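PDB 2ZQ5: sulfotransferase from Mycobacterium tuberculosis, which probably transfers a sulfonate group from the donor PAPS to an acceptor molecule. Local coordinates for residues A[170-173]-A[174-177]; A[237-240]-A[241-244]; A[370-374]-A[375-379]. All coordinates share one frame; numbering follows the deposited sequence.

Contact 1: A[170-173]-A[174-177]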
ATOM      1  N   GLU A 170      11.828  -6.330   4.946  1.00 11.11           N
ATOM      2  CA  GLU A 170      10.564  -6.051   5.625  1.00 13.16           C
ATOM      3  C   GLU A 170       9.370  -6.197   4.689  1.00 11.88           C
ATOM      4  O   GLU A 170       9.505  -6.069   3.475  1.00 11.97           O
ATOM      5  CB  GLU A 170      10.575  -4.637   6.207  1.00 15.15           C
ATOM      6  CG  GLU A 170      11.458  -4.459   7.431  1.00 22.54           C
ATOM      7  CD  GLU A 170      11.369  -3.055   8.003  1.00 24.84           C
ATOM      8  OE1 GLU A 170      11.895  -2.114   7.372  1.00 27.47           O
ATOM      9  OE2 GLU A 170      10.761  -2.891   9.081  1.00 28.98           O
ATOM     10  N   LEU A 171       8.197  -6.456   5.259  1.00 11.08           N
ATOM     11  CA  LEU A 171       6.988  -6.612   4.455  1.00 10.34           C
ATOM     12  C   LEU A 171       6.419  -5.260   4.039  1.00 11.12           C
ATOM     13  O   LEU A 171       6.267  -4.353   4.860  1.00 12.57           O
ATOM     14  CB  LEU A 171       5.936  -7.416   5.223  1.00 10.76           C
ATOM     15  CG  LEU A 171       6.353  -8.825   5.666  1.00 11.21           C
ATOM     16  CD1 LEU A 171       5.159  -9.533   6.278  1.00 12.90           C
ATOM     17  CD2 LEU A 171       6.874  -9.618   4.476  1.00 11.14           C
ATOM     18  N   GLU A 172       6.108  -5.143   2.753  1.00 10.11           N
ATOM     19  CA  GLU A 172       5.571  -3.917   2.173  1.00  9.78           C
ATOM     20  C   GLU A 172       4.066  -3.974   1.924  1.00  7.80           C
ATOM     21  O   GLU A 172       3.469  -5.051   1.854  1.00  7.97           O
ATOM     22  CB  GLU A 172       6.270  -3.622   0.841  1.00 12.39           C
ATOM     23  CG  GLU A 172       7.340  -2.545   0.885  1.00 16.63           C
ATOM     24  CD  GLU A 172       6.777  -1.159   1.148  1.00 14.75           C
ATOM     25  OE1 GLU A 172       7.505  -0.178   0.900  1.00 17.47           O
ATOM     26  OE2 GLU A 172       5.619  -1.046   1.613  1.00 12.41           O
ATOM     27  N   GLU A 173       3.476  -2.793   1.768  1.00  7.22           N
ATOM     28  CA  GLU A 173       2.051  -2.662   1.506  1.00  7.05           C
ATOM     29  C   GLU A 173       1.754  -2.848   0.021  1.00  5.65           C
ATOM     30  O   GLU A 173       2.619  -2.636  -0.833  1.00  6.84           O
ATOM     31  CB  GLU A 173       1.556  -1.291   1.953  1.00  6.97           C
ATOM     32  CG  GLU A 173       1.676  -1.039   3.440  1.00  8.97           C
ATOM     33  CD  GLU A 173       1.105   0.304   3.821  1.00 10.36           C
ATOM     34  OE1 GLU A 173       1.453   1.295   3.150  1.00 12.11           O
ATOM     35  OE2 GLU A 173       0.318   0.371   4.788  1.00 14.65           O
ATOM     36  N   CYS A 174       0.510  -3.204  -0.276  1.00  5.79           N
ATOM     37  CA  CYS A 174       0.090  -3.458  -1.650  1.00  5.45           C
ATOM     38  C   CYS A 174       0.186  -2.289  -2.621  1.00  6.00           C
ATOM     39  O   CYS A 174       0.205  -2.510  -3.832  1.00  5.65           O
ATOM     40  CB  CYS A 174      -1.336  -4.012  -1.660  1.00  4.94           C
ATOM     41  SG  CYS A 174      -1.551  -5.531  -0.687  1.00  5.52           S
ATOM     42  N   TRP A 175       0.245  -1.055  -2.122  1.00  5.93           N
ATOM     43  CA  TRP A 175       0.345   0.072  -3.046  1.00  4.49           C
ATOM     44  C   TRP A 175       1.608  -0.053  -3.888  1.00  4.42           C
ATOM     45  O   TRP A 175       1.671   0.481  -4.992  1.00  5.61           O
ATOM     46  CB  TRP A 175       0.325   1.428  -2.315  1.00  5.01           C
ATOM     47  CG  TRP A 175       1.496   1.687  -1.423  1.00  6.83           C
ATOM     48  CD1 TRP A 175       1.570   1.456  -0.079  1.00  7.37           C
ATOM     49  CD2 TRP A 175       2.770   2.214  -1.812  1.00  8.13           C
ATOM     50  NE1 TRP A 175       2.812   1.807   0.394  1.00 10.24           N
ATOM     51  CE2 TRP A 175       3.568   2.274  -0.647  1.00  9.39           C
ATOM     52  CE3 TRP A 175       3.315   2.639  -3.030  1.00  9.14           C
ATOM     53  CZ2 TRP A 175       4.887   2.744  -0.667  1.00  9.83           C
ATOM     54  CZ3 TRP A 175       4.629   3.107  -3.048  1.00  9.89           C
ATOM     55  CH2 TRP A 175       5.396   3.155  -1.870  1.00 10.47           C
ATOM     56  N   GLN A 176       2.607  -0.772  -3.374  1.00  6.10           N
ATOM     57  CA  GLN A 176       3.848  -0.956  -4.120  1.00  5.31           C
ATOM     58  C   GLN A 176       3.591  -1.751  -5.395  1.00  5.16           C
ATOM     59  O   GLN A 176       4.362  -1.669  -6.349  1.00  7.26           O
ATOM     60  CB  GLN A 176       4.896  -1.655  -3.252  1.00  7.31           C
ATOM     61  CG  GLN A 176       5.565  -0.719  -2.259  1.00 10.02           C
ATOM     62  CD  GLN A 176       6.769   0.000  -2.844  1.00 10.81           C
ATOM     63  OE1 GLN A 176       6.749   0.452  -3.991  1.00 13.45           O
ATOM     64  NE2 GLN A 176       7.826   0.116  -2.050  1.00 13.43           N
ATOM     65  N   LEU A 177       2.510  -2.525  -5.402  1.00  6.18           N
ATOM     66  CA  LEU A 177       2.138  -3.290  -6.586  1.00  5.43           C
ATOM     67  C   LEU A 177       1.084  -2.533  -7.386  1.00  5.73           C
ATOM     68  O   LEU A 177       1.195  -2.420  -8.604  1.00  5.43           O
ATOM     69  CB  LEU A 177       1.585  -4.669  -6.210  1.00  5.93           C
ATOM     70  CG  LEU A 177       2.550  -5.670  -5.574  1.00  5.33           C
ATOM     71  CD1 LEU A 177       1.789  -6.928  -5.214  1.00  6.84           C
ATOM     72  CD2 LEU A 177       3.691  -5.995  -6.540  1.00  6.87           C
TER
HETATM   73  O   HOH W   1       4.710   1.412   2.666  1.00 22.52           O

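Contact 2: A[237-240]-A[241-244]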
ATOM      1  N   PHE A 237     -11.270   0.775   0.156  1.00  5.74           N
ATOM      2  CA  PHE A 237     -11.934   1.381  -0.996  1.00  5.89           C
ATOM      3  C   PHE A 237     -12.295   0.423  -2.122  1.00  5.23           C
ATOM      4  O   PHE A 237     -13.201   0.703  -2.917  1.00  9.13           O
ATOM      5  CB  PHE A 237     -11.025   2.457  -1.612  1.00  5.72           C
ATOM      6  CG  PHE A 237     -10.628   3.560  -0.667  1.00  5.09           C
ATOM      7  CD1 PHE A 237     -11.287   4.786  -0.699  1.00  7.25           C
ATOM      8  CD2 PHE A 237      -9.575   3.388   0.228  1.00  6.03           C
ATOM      9  CE1 PHE A 237     -10.899   5.824   0.146  1.00  7.58           C
ATOM     10  CE2 PHE A 237      -9.183   4.421   1.078  1.00  7.82           C
ATOM     11  CZ  PHE A 237      -9.848   5.642   1.033  1.00  8.60           C
ATOM     12  N   ALA A 238     -11.585  -0.697  -2.198  1.00  5.22           N
ATOM     13  CA  ALA A 238     -11.773  -1.638  -3.296  1.00  4.43           C
ATOM     14  C   ALA A 238     -12.168  -3.045  -2.895  1.00  5.32           C
ATOM     15  O   ALA A 238     -11.754  -4.013  -3.533  1.00  5.90           O
ATOM     16  CB  ALA A 238     -10.493  -1.686  -4.128  1.00  7.41           C
ATOM     17  N   LEU A 239     -12.986  -3.168  -1.859  1.00  5.98           N
ATOM     18  CA  LEU A 239     -13.387  -4.486  -1.406  1.00  6.24           C
ATOM     19  C   LEU A 239     -14.080  -5.315  -2.485  1.00  6.17           C
ATOM     20  O   LEU A 239     -13.843  -6.519  -2.577  1.00  6.81           O
ATOM     21  CB  LEU A 239     -14.283  -4.375  -0.173  1.00  7.41           C
ATOM     22  CG  LEU A 239     -14.700  -5.721   0.423  1.00  6.65           C
ATOM     23  CD1 LEU A 239     -13.467  -6.531   0.811  1.00  7.81           C
ATOM     24  CD2 LEU A 239     -15.594  -5.479   1.630  1.00  8.22           C
ATOM     25  N   ASP A 240     -14.931  -4.697  -3.302  1.00  6.15           N
ATOM     26  CA  ASP A 240     -15.600  -5.471  -4.343  1.00  6.32           C
ATOM     27  C   ASP A 240     -14.588  -6.052  -5.322  1.00  6.28           C
ATOM     28  O   ASP A 240     -14.717  -7.203  -5.738  1.00  8.28           O
ATOM     29  CB  ASP A 240     -16.631  -4.626  -5.104  1.00  5.85           C
ATOM     30  CG  ASP A 240     -17.839  -4.266  -4.254  1.00  9.78           C
ATOM     31  OD1 ASP A 240     -18.302  -5.119  -3.467  1.00 10.75           O
ATOM     32  OD2 ASP A 240     -18.337  -3.129  -4.387  1.00 13.13           O
ATOM     33  N   ALA A 241     -13.577  -5.266  -5.687  1.00  6.65           N
ATOM     34  CA  ALA A 241     -12.554  -5.743  -6.611  1.00  6.10           C
ATOM     35  C   ALA A 241     -11.739  -6.839  -5.942  1.00  7.01           C
ATOM     36  O   ALA A 241     -11.355  -7.826  -6.576  1.00  6.74           O
ATOM     37  CB  ALA A 241     -11.641  -4.593  -7.031  1.00  7.25           C
ATOM     38  N   LEU A 242     -11.472  -6.657  -4.655  1.00  6.33           N
ATOM     39  CA  LEU A 242     -10.712  -7.627  -3.892  1.00  5.67           C
ATOM     40  C   LEU A 242     -11.445  -8.968  -3.883  1.00  6.51           C
ATOM     41  O   LEU A 242     -10.855 -10.004  -4.195  1.00  6.20           O
ATOM     42  CB  LEU A 242     -10.511  -7.102  -2.464  1.00  5.93           C
ATOM     43  CG  LEU A 242      -9.561  -7.841  -1.517  1.00  5.43           C
ATOM     44  CD1 LEU A 242      -9.211  -6.919  -0.359  1.00  7.16           C
ATOM     45  CD2 LEU A 242     -10.190  -9.133  -1.011  1.00  7.07           C
ATOM     46  N   MET A 243     -12.730  -8.948  -3.544  1.00  5.57           N
ATOM     47  CA  MET A 243     -13.506 -10.185  -3.502  1.00  5.43           C
ATOM     48  C   MET A 243     -13.710 -10.805  -4.883  1.00  7.29           C
ATOM     49  O   MET A 243     -13.790 -12.025  -5.008  1.00  8.92           O
ATOM     50  CB  MET A 243     -14.862  -9.947  -2.828  1.00  7.10           C
ATOM     51  CG  MET A 243     -14.763  -9.464  -1.383  1.00  7.73           C
ATOM     52  SD  MET A 243     -13.812 -10.573  -0.309  1.00 16.43           S
ATOM     53  CE  MET A 243     -15.069 -11.728   0.187  1.00 17.93           C
ATOM     54  N   ALA A 244     -13.793  -9.980  -5.920  1.00  6.65           N
ATOM     55  CA  ALA A 244     -13.972 -10.516  -7.268  1.00  7.51           C
ATOM     56  C   ALA A 244     -12.707 -11.260  -7.696  1.00  8.68           C
ATOM     57  O   ALA A 244     -12.770 -12.283  -8.382  1.00 10.48           O
ATOM     58  CB  ALA A 244     -14.274  -9.388  -8.250  1.00  7.76           C
TER

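Contact 3: A[370-374]-A[375-379]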
ATOM      1  N   TYR A 370      -4.293  21.456  11.933  1.00  8.91           N
ATOM      2  CA  TYR A 370      -4.814  21.041  10.642  1.00  8.05           C
ATOM      3  C   TYR A 370      -6.240  21.517  10.403  1.00  8.43           C
ATOM      4  O   TYR A 370      -6.982  20.922   9.621  1.00  8.39           O
ATOM      5  CB  TYR A 370      -4.703  19.520  10.536  1.00  8.56           C
ATOM      6  CG  TYR A 370      -3.293  19.066  10.818  1.00  8.53           C
ATOM      7  CD1 TYR A 370      -2.275  19.289   9.892  1.00 10.76           C
ATOM      8  CD2 TYR A 370      -2.953  18.518  12.054  1.00  9.36           C
ATOM      9  CE1 TYR A 370      -0.950  18.988  10.192  1.00  9.30           C
ATOM     10  CE2 TYR A 370      -1.629  18.213  12.364  1.00 10.25           C
ATOM     11  CZ  TYR A 370      -0.636  18.454  11.430  1.00 10.91           C
ATOM     12  OH  TYR A 370       0.677  18.192  11.750  1.00 14.51           O
ATOM     13  N   GLY A 371      -6.599  22.607  11.081  1.00  7.75           N
ATOM     14  CA  GLY A 371      -7.917  23.204  10.936  1.00  8.58           C
ATOM     15  C   GLY A 371      -9.084  22.360  11.393  1.00  7.62           C
ATOM     16  O   GLY A 371     -10.208  22.539  10.921  1.00 10.14           O
ATOM     17  N   LEU A 372      -8.833  21.461  12.336  1.00  6.53           N
ATOM     18  CA  LEU A 372      -9.884  20.581  12.815  1.00  7.07           C
ATOM     19  C   LEU A 372     -10.135  20.673  14.310  1.00  8.48           C
ATOM     20  O   LEU A 372      -9.290  21.134  15.074  1.00  9.35           O
ATOM     21  CB  LEU A 372      -9.526  19.129  12.484  1.00  6.95           C
ATOM     22  CG  LEU A 372      -9.177  18.801  11.032  1.00  6.43           C
ATOM     23  CD1 LEU A 372      -8.678  17.366  10.946  1.00  8.65           C
ATOM     24  CD2 LEU A 372     -10.395  19.002  10.147  1.00 10.81           C
ATOM     25  N   THR A 373     -11.321  20.227  14.709  1.00  9.27           N
ATOM     26  CA  THR A 373     -11.690  20.172  16.113  1.00  8.78           C
ATOM     27  C   THR A 373     -12.040  18.712  16.355  1.00  8.71           C
ATOM     28  O   THR A 373     -12.355  17.975  15.413  1.00  8.65           O
ATOM     29  CB  THR A 373     -12.939  21.020  16.450  1.00  9.91           C
ATOM     30  OG1 THR A 373     -14.081  20.485  15.770  1.00  9.30           O
ATOM     31  CG2 THR A 373     -12.731  22.467  16.051  1.00  9.50           C
ATOM     32  N   VAL A 374     -11.993  18.284  17.608  1.00  8.08           N
ATOM     33  CA  VAL A 374     -12.325  16.905  17.920  1.00  9.23           C
ATOM     34  C   VAL A 374     -13.781  16.635  17.537  1.00  9.33           C
ATOM     35  O   VAL A 374     -14.123  15.531  17.108  1.00  9.33           O
ATOM     36  CB  VAL A 374     -12.091  16.602  19.422  1.00  8.33           C
ATOM     37  CG1 VAL A 374     -13.027  17.433  20.286  1.00  9.83           C
ATOM     38  CG2 VAL A 374     -12.282  15.118  19.691  1.00 11.06           C
ATOM     39  N   GLU A 375     -14.631  17.652  17.677  1.00  9.13           N
ATOM     40  CA  GLU A 375     -16.043  17.518  17.331  1.00  9.87           C
ATOM     41  C   GLU A 375     -16.209  17.227  15.840  1.00  8.01           C
ATOM     42  O   GLU A 375     -17.026  16.392  15.450  1.00  8.71           O
ATOM     43  CB  GLU A 375     -16.818  18.795  17.674  1.00  9.70           C
ATOM     44  CG  GLU A 375     -17.000  19.096  19.160  1.00 11.66           C
ATOM     45  CD  GLU A 375     -15.735  19.593  19.833  1.00 13.57           C
ATOM     46  OE1 GLU A 375     -14.897  20.216  19.151  1.00 11.37           O
ATOM     47  OE2 GLU A 375     -15.587  19.375  21.057  1.00 16.69           O
ATOM     48  N   MET A 376     -15.435  17.919  15.009  1.00  7.99           N
ATOM     49  CA  MET A 376     -15.508  17.719  13.568  1.00  7.87           C
ATOM     50  C   MET A 376     -15.146  16.291  13.194  1.00  8.22           C
ATOM     51  O   MET A 376     -15.799  15.680  12.351  1.00  7.66           O
ATOM     52  CB  MET A 376     -14.567  18.681  12.835  1.00  8.66           C
ATOM     53  CG  MET A 376     -15.039  20.122  12.811  1.00 10.43           C
ATOM     54  SD  MET A 376     -13.767  21.241  12.202  1.00 10.83           S
ATOM     55  CE  MET A 376     -13.826  20.899  10.437  1.00 13.36           C
ATOM     56  N   VAL A 377     -14.110  15.753  13.825  1.00  8.08           N
ATOM     57  CA  VAL A 377     -13.688  14.396  13.506  1.00  7.99           C
ATOM     58  C   VAL A 377     -14.715  13.362  13.967  1.00  8.23           C
ATOM     59  O   VAL A 377     -15.043  12.436  13.225  1.00  8.83           O
ATOM     60  CB  VAL A 377     -12.311  14.080  14.120  1.00  6.67           C
ATOM     61  CG1 VAL A 377     -11.821  12.724  13.629  1.00  7.79           C
ATOM     62  CG2 VAL A 377     -11.313  15.158  13.730  1.00  8.76           C
ATOM     63  N   LYS A 378     -15.235  13.517  15.182  1.00  9.12           N
ATOM     64  CA  LYS A 378     -16.229  12.569  15.678  1.00  8.59           C
ATOM     65  C   LYS A 378     -17.479  12.592  14.805  1.00  7.91           C
ATOM     66  O   LYS A 378     -18.115  11.559  14.589  1.00  9.40           O
ATOM     67  CB  LYS A 378     -16.601  12.879  17.131  1.00  9.74           C
ATOM     68  CG  LYS A 378     -15.505  12.525  18.126  1.00 11.48           C
ATOM     69  CD  LYS A 378     -15.948  12.755  19.568  1.00 14.81           C
ATOM     70  CE  LYS A 378     -16.168  14.231  19.855  1.00 16.34           C
ATOM     71  NZ  LYS A 378     -16.550  14.473  21.277  1.00 20.67           N
ATOM     72  N   GLU A 379     -17.822  13.774  14.301  1.00  8.31           N
ATOM     73  CA  GLU A 379     -18.986  13.937  13.434  1.00  7.85           C
ATOM     74  C   GLU A 379     -18.776  13.265  12.072  1.00  8.19           C
ATOM     75  O   GLU A 379     -19.612  12.480  11.625  1.00  8.69           O
ATOM     76  CB  GLU A 379     -19.274  15.432  13.236  1.00  9.90           C
ATOM     77  CG  GLU A 379     -20.230  15.761  12.090  1.00 11.53           C
ATOM     78  CD  GLU A 379     -21.693  15.550  12.432  1.00 14.64           C
ATOM     79  OE1 GLU A 379     -22.002  14.973  13.497  1.00 14.13           O
ATOM     80  OE2 GLU A 379     -22.549  15.966  11.621  1.00 17.70           O
TER

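Contact 1: A[170-173]-A[174-177]
The carboxylate oxygen OE2 of E172 is gripped twice: the backbone N of E173 donates to its anti lone pair over 2.8 Å, and a water donates to it from 2.8 Å. The same water accepts from the indole, with W175 NE1 3.0 Å from the water oxygen, and so bridges E172 to W175 although the two side chains do not bond directly. The other oxygen is taken by the amide of Q176: NE2 lies 3.0 Å from E172 OE1, with an N-H...O angle of 154°, and approaches from well above the carboxylate plane. Both chains bend at chi2, which brings their polar ends together; the carboxylate and amide planes stand 80° apart. These bonds lie where the loop following helix 141-156 runs into the short helix 175-178, in the sulfotransferase domain, and the chain turns there, with Q176 N bonding to E173 O at 3.2 Å. E173 turns its carboxylate to the indole rim, OE1 in the ring plane and 3.1 Å from W175 NE1, while its OE2 forms a salt bridge with K231 at the end of strand 227-231. One face of the indole carries Q176 CG, 3.7 Å above the plane. Q176 NE2 also donates to E126 OE2, a second acidic side chain.

Contact 2: A[237-240]-A[241-244]
With chi1 at -177° and chi2 at 58°, L239 carries CD1 along the helix toward M243, whose own chi1 of -61° sets CG anti to the carbonyl carbon and beside that methyl. The two side chains lie side by side and point the same way, L239 CD1 reaching M243 CG at 3.9 Å; further bends at chi2 and chi3 carry the methionine sulfur and methyl onward. L242 joins more loosely, its CD1 4.4 Å from L239 CD1. On another side of the turn the methyls of A238 and A241 meet, CB to CB, at 4.3 Å. The backbone supplies the evidence for alpha-helix beginning at L239, with A238 as N-cap: L242 N bonds to A238 O, M243 N to L239 O at 2.8 Å, and A244 N to D240 O, each an i to i+4 step. D240 directs its carboxylate out of the turn, where OD1 meets both K306 NZ in a salt bridge and Y307 OH in a hydrogen bond. Helix 239-245 lies between two others: L239 packs on F300 and R304 of helix 282-304, whereas A238, A241 and L242 rest on Y209 of helix 206-219, and the chain then runs on into strand 250-255 of the parallel sheet.

Contact 3: A[370-374]-A[375-379]
V374, M376 and T373 have the most surface buried here, and T373 sets the geometry as N-cap of helix 374-380. Its hydroxyl sits between the backbone N and the carbonyl carbon (chi1 64°), which turns OG1 back over the first turn to accept from M376 N at 3.0 Å, with an N-H...O angle of 155°. Its carbonyl serves the next amide, V377 N, 3.2 Å from T373 O. M376 crosses T373 at about a right angle: its CG lies 3.1 Å from T373 OG1, its sulfur passes near the T373 backbone N, and its methyl CE continues to L372 CD2 at 3.9 Å, so the thioether lies across the loop leading into the helix. V374 works on another side. Its methyl CG1 lies 3.3 Å from E375 OE2, and its CG2 meets K378 CE at 4.0 Å, the bend at chi3 turning CE toward V374. Its carbonyl makes the helix's own first i to i+4 bond, with K378 N 3.0 Å from V374 O. Around the helix, V374, V377 and K378 touch E259, while L372 and V377 rest on M290 of helix 282-304. The chemistry is divided: one hydroxyl accepts from a first-turn amide that has no preceding helical carbonyl to pair with, while apolar atoms of L372, M376 and V377 join the incoming loop to the helix.

In the fold
Along the chain the three contacts follow in series, each at or near the start of a helix: 175-178, 239-245 and 374-380. Contacts 1 and 2 belong to the sulfotransferase domain, with centres about 17 Å apart and nearest atoms about 8 Å apart. Both touch helix 206-219. Contact 1 also meets the end of strand 227-231, and strand 250-255, which follows contact 2, belongs to the same five-stranded parallel sheet. Contact 3 lies farther out, its centre about 31 Å from that of contact 1 and 30 Å from that of contact 2, but shares helix 282-304 with contact 2. Helix 282-304 is thus a shared neighbour of helix 239-245 and the C-terminal helix 374-380.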